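Local coordinates for protein MIPZ (Caulobacter crescentus, PDB 2XJ9) that binds and hydrolyses ATP as a dimerising, nucleoid-binding ATPase and inhibits cell division away from the division plane, which it thereby positions, at the interface of chains A and B. Sequence-based numbering; all coordinates share one arbitrary frame. Chains: chain A/B, MIPZ.

Contact 1: the interface of chains A and B. Residues chain A 225; chain B 135-136, 138, 192, 195.
A:Arg225 of one subunit reaches across the two-fold interface to B:Glu192 of the other, while its aliphatic stem runs along the loop backbone of B:Asp135 and B:Ser136. The two long side chains run at about a right angle to each other, yet their flat ends are turned nearly parallel, guanidinium and carboxylate planes being 18° apart. The salt bridge is made by the terminal nitrogen NH1 of A:Arg225, 3.0 Å from carboxylate oxygen OE2 of B:Glu192; the N-H is not directed at that oxygen, so the attraction is one of charge rather than a hydrogen bond. The second oxygen, OE1 of B:Glu192, lies 3.4 Å from the same NH1. A bend at chi3 of the arginine (74°) turns the guanidinium away from the line of its stem and toward the glutamate. Nearer the backbone, methylene CG of A:Arg225 lies 3.6 Å from the hydroxyl OG of B:Ser136. That hydroxyl stands anti to its own backbone N (chi1 165°) and accepts a hydrogen bond from the backbone N of B:Val138 at 3.2 Å, near the start of helix 137-143. The amide oxygen OD1 of B:Asn195 flanks the stem 4.0 Å from CD of A:Arg225. An alanine in place of A:Arg225 would probably leave the B:Glu192 carboxylate without its cationic mate and uncover that stretch of backbone. The patch ties the arginine of one MipZ subunit to the other, and because B:Ser136, B:Val138 and apparently the arginine itself line nucleotide pockets, it probably links dimerisation to the bound nucleotide.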
# COMPACT_ATOMS: atom_id res chain seq x y z
N ARG A 225 6.00 -10.23 9.23
CA ARG A 225 5.20 -9.08 9.59
C ARG A 225 5.04 -9.02 11.08
O ARG A 225 4.71 -7.99 11.64
CB ARG A 225 3.83 -9.18 8.93
CG ARG A 225 2.73 -9.16 9.93
CD ARG A 225 1.39 -9.09 9.28
NE ARG A 225 0.97 -10.31 8.69
CZ ARG A 225 0.31 -10.51 7.56
NH1 ARG A 225 0.04 -11.77 7.30
NH2 ARG A 225 -0.06 -9.55 6.72
N ASP B 135 -4.06 -7.09 8.64
CA ASP B 135 -3.87 -7.73 9.93
C ASP B 135 -2.35 -7.72 10.21
O ASP B 135 -1.64 -8.69 9.93
CB ASP B 135 -4.40 -9.15 9.81
CG ASP B 135 -4.53 -9.84 11.12
OD1 ASP B 135 -4.31 -11.07 11.15
OD2 ASP B 135 -4.86 -9.18 12.12
N SER B 136 -1.84 -6.61 10.73
CA SER B 136 -0.40 -6.45 10.76
C SER B 136 0.01 -5.21 11.52
O SER B 136 -0.62 -4.16 11.40
CB SER B 136 0.13 -6.35 9.33
OG SER B 136 1.46 -5.84 9.30
N VAL B 138 2.60 -3.46 11.12
CA VAL B 138 3.10 -2.48 10.19
C VAL B 138 1.98 -1.51 9.82
O VAL B 138 2.19 -0.31 9.83
CB VAL B 138 3.64 -3.17 8.93
CG1 VAL B 138 4.18 -2.17 7.96
CG2 VAL B 138 4.69 -4.20 9.32
N GLU B 192 -2.39 -17.48 11.62
CA GLU B 192 -2.08 -16.16 12.15
C GLU B 192 -2.58 -15.88 13.56
O GLU B 192 -2.56 -14.72 13.98
CB GLU B 192 -2.65 -15.10 11.23
CG GLU B 192 -2.13 -15.17 9.84
CD GLU B 192 -1.98 -13.80 9.24
OE1 GLU B 192 -1.64 -12.87 10.00
OE2 GLU B 192 -2.21 -13.66 8.01
N ASN B 195 -0.60 -13.65 16.32
CA ASN B 195 -0.52 -12.28 15.84
C ASN B 195 -1.90 -11.62 15.74
O ASN B 195 -2.06 -10.46 16.12
CB ASN B 195 0.23 -12.23 14.49
CG ASN B 195 0.64 -10.81 14.06
OD1 ASN B 195 0.31 -10.38 12.96
ND2 ASN B 195 1.38 -10.09 14.93

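Contact 2: the interface of chains A and B. Residues chain A 12, 115, 120, 158; chain B 44-45, 83.
The isobutyl group of A:Leu158, at the start of helix 158-168, packs against the side chain of B:Arg44 from the partner subunit. Its methyl CD2 lies 3.6 Å from CB of B:Arg44, and its branch carbon CG rests 3.4 Å above one face of the guanidinium, offset toward the rim. Over the centre of the opposite face sits the carboxylate oxygen OD1 of A:Asp115, 4.2 Å above the plane, with its carboxylate stacked at 25° to the guanidinium. The arginine tip is thus sandwiched between a hydrocarbon and an acid, and a bend at chi3 (83°) turns it between the two. The edge is taken by A:Glu12, whose side chain crosses the arginine at about a right angle. Terminal nitrogen NH2 of B:Arg44 donates a hydrogen bond of 2.8 Å to OE1 of A:Glu12, reinforced by charge; the acceptor lies in the guanidinium plane and is met on its syn side, though the donor stands 27° out of the carboxylate plane. A weak second bond runs from NH2 of B:Arg44 to OE2 of A:Glu12 at 3.3 Å. Farther out, A:Arg120 points tip to tip at B:Arg44 with its guanidinium nearly perpendicular, and its NH2 binds OD1 of A:Asp115 at 2.6 Å from above the carboxylate plane. This bond probably steadies the acid over the partner's arginine and would temper the repulsion between the two cations. Within chain B, OE2 of B:Glu83 stands 3.9 Å from NE of B:Arg44 and adds a long salt bridge. Charge and packing together hold B:Arg44 between A:Leu158 and two acids of chain A, joining the subunits beside the deviant Walker A P-loop, at whose start A:Glu12 stands.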
# COMPACT_ATOMS: atom_id res chain seq x y z
N GLU A 12 5.55 2.58 -7.14
CA GLU A 12 4.59 3.64 -6.84
C GLU A 12 3.31 3.11 -6.14
O GLU A 12 2.71 3.81 -5.33
CB GLU A 12 4.23 4.39 -8.12
CG GLU A 12 3.09 5.37 -7.94
CD GLU A 12 3.37 6.71 -8.56
OE1 GLU A 12 4.31 6.80 -9.39
OE2 GLU A 12 2.63 7.68 -8.22
N ASP A 115 4.74 9.70 -5.72
CA ASP A 115 5.78 10.34 -6.50
C ASP A 115 6.38 11.52 -5.73
O ASP A 115 5.66 12.21 -5.00
CB ASP A 115 5.20 10.81 -7.83
CG ASP A 115 6.26 11.21 -8.81
OD1 ASP A 115 6.02 12.17 -9.59
OD2 ASP A 115 7.33 10.57 -8.79
N ARG A 120 12.37 10.38 -7.14
CA ARG A 120 12.96 10.41 -8.47
C ARG A 120 14.49 10.50 -8.45
O ARG A 120 15.19 9.98 -9.33
CB ARG A 120 12.42 11.59 -9.25
CG ARG A 120 10.92 11.68 -9.29
CD ARG A 120 10.54 11.99 -10.72
NE ARG A 120 9.15 11.80 -10.96
CZ ARG A 120 8.49 10.91 -11.69
NH1 ARG A 120 9.03 9.96 -12.45
NH2 ARG A 120 7.17 11.03 -11.65
N LEU A 158 2.83 4.43 -15.63
CA LEU A 158 3.41 5.44 -14.75
C LEU A 158 4.75 5.12 -14.08
O LEU A 158 5.67 5.94 -14.10
CB LEU A 158 2.40 5.84 -13.67
CG LEU A 158 1.79 7.24 -13.74
CD1 LEU A 158 1.62 7.72 -15.17
CD2 LEU A 158 0.46 7.25 -13.00
N ARG B 44 -2.69 10.06 -9.60
CA ARG B 44 -1.91 9.27 -10.54
C ARG B 44 -2.43 7.84 -10.69
O ARG B 44 -2.82 7.43 -11.80
CB ARG B 44 -0.44 9.27 -10.16
CG ARG B 44 0.09 10.62 -9.80
CD ARG B 44 1.60 10.56 -9.73
NE ARG B 44 2.22 10.68 -11.01
CZ ARG B 44 3.14 9.95 -11.63
NH1 ARG B 44 3.47 10.40 -12.81
NH2 ARG B 44 3.71 8.86 -11.16
N GLN B 45 -2.46 7.07 -9.60
CA GLN B 45 -2.89 5.67 -9.69
C GLN B 45 -4.27 5.55 -10.26
O GLN B 45 -4.47 4.85 -11.25
CB GLN B 45 -2.88 4.97 -8.34
CG GLN B 45 -1.55 4.91 -7.68
CD GLN B 45 -1.51 3.84 -6.63
OE1 GLN B 45 -0.69 3.89 -5.71
NE2 GLN B 45 -2.41 2.86 -6.76
N GLU B 83 0.39 17.17 -10.82
CA GLU B 83 1.60 17.99 -10.87
C GLU B 83 1.37 19.46 -10.51
O GLU B 83 2.26 20.11 -9.97
CB GLU B 83 2.24 17.91 -12.26
CG GLU B 83 2.41 16.50 -12.78
CD GLU B 83 3.23 15.62 -11.85
OE1 GLU B 83 4.40 16.00 -11.58
OE2 GLU B 83 2.70 14.56 -11.41

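The centres of contact 1 and contact 2 lie about 28 Å apart on the same two-fold interface, and they share no residue. Each has a twin with the chains exchanged, so either subunit both offers an arginine and receives one at each kind of patch. Two different arginines, A:Arg225 and B:Arg44, reach across, and the two-fold makes each attachment reciprocal. Both patches adjoin nucleotide-binding segments, the P-loop at contact 2 and the strand 128-134 end at contact 1, which fits a dimer whose assembly probably depends on bound nucleotide, as in related deviant Walker A ATPases.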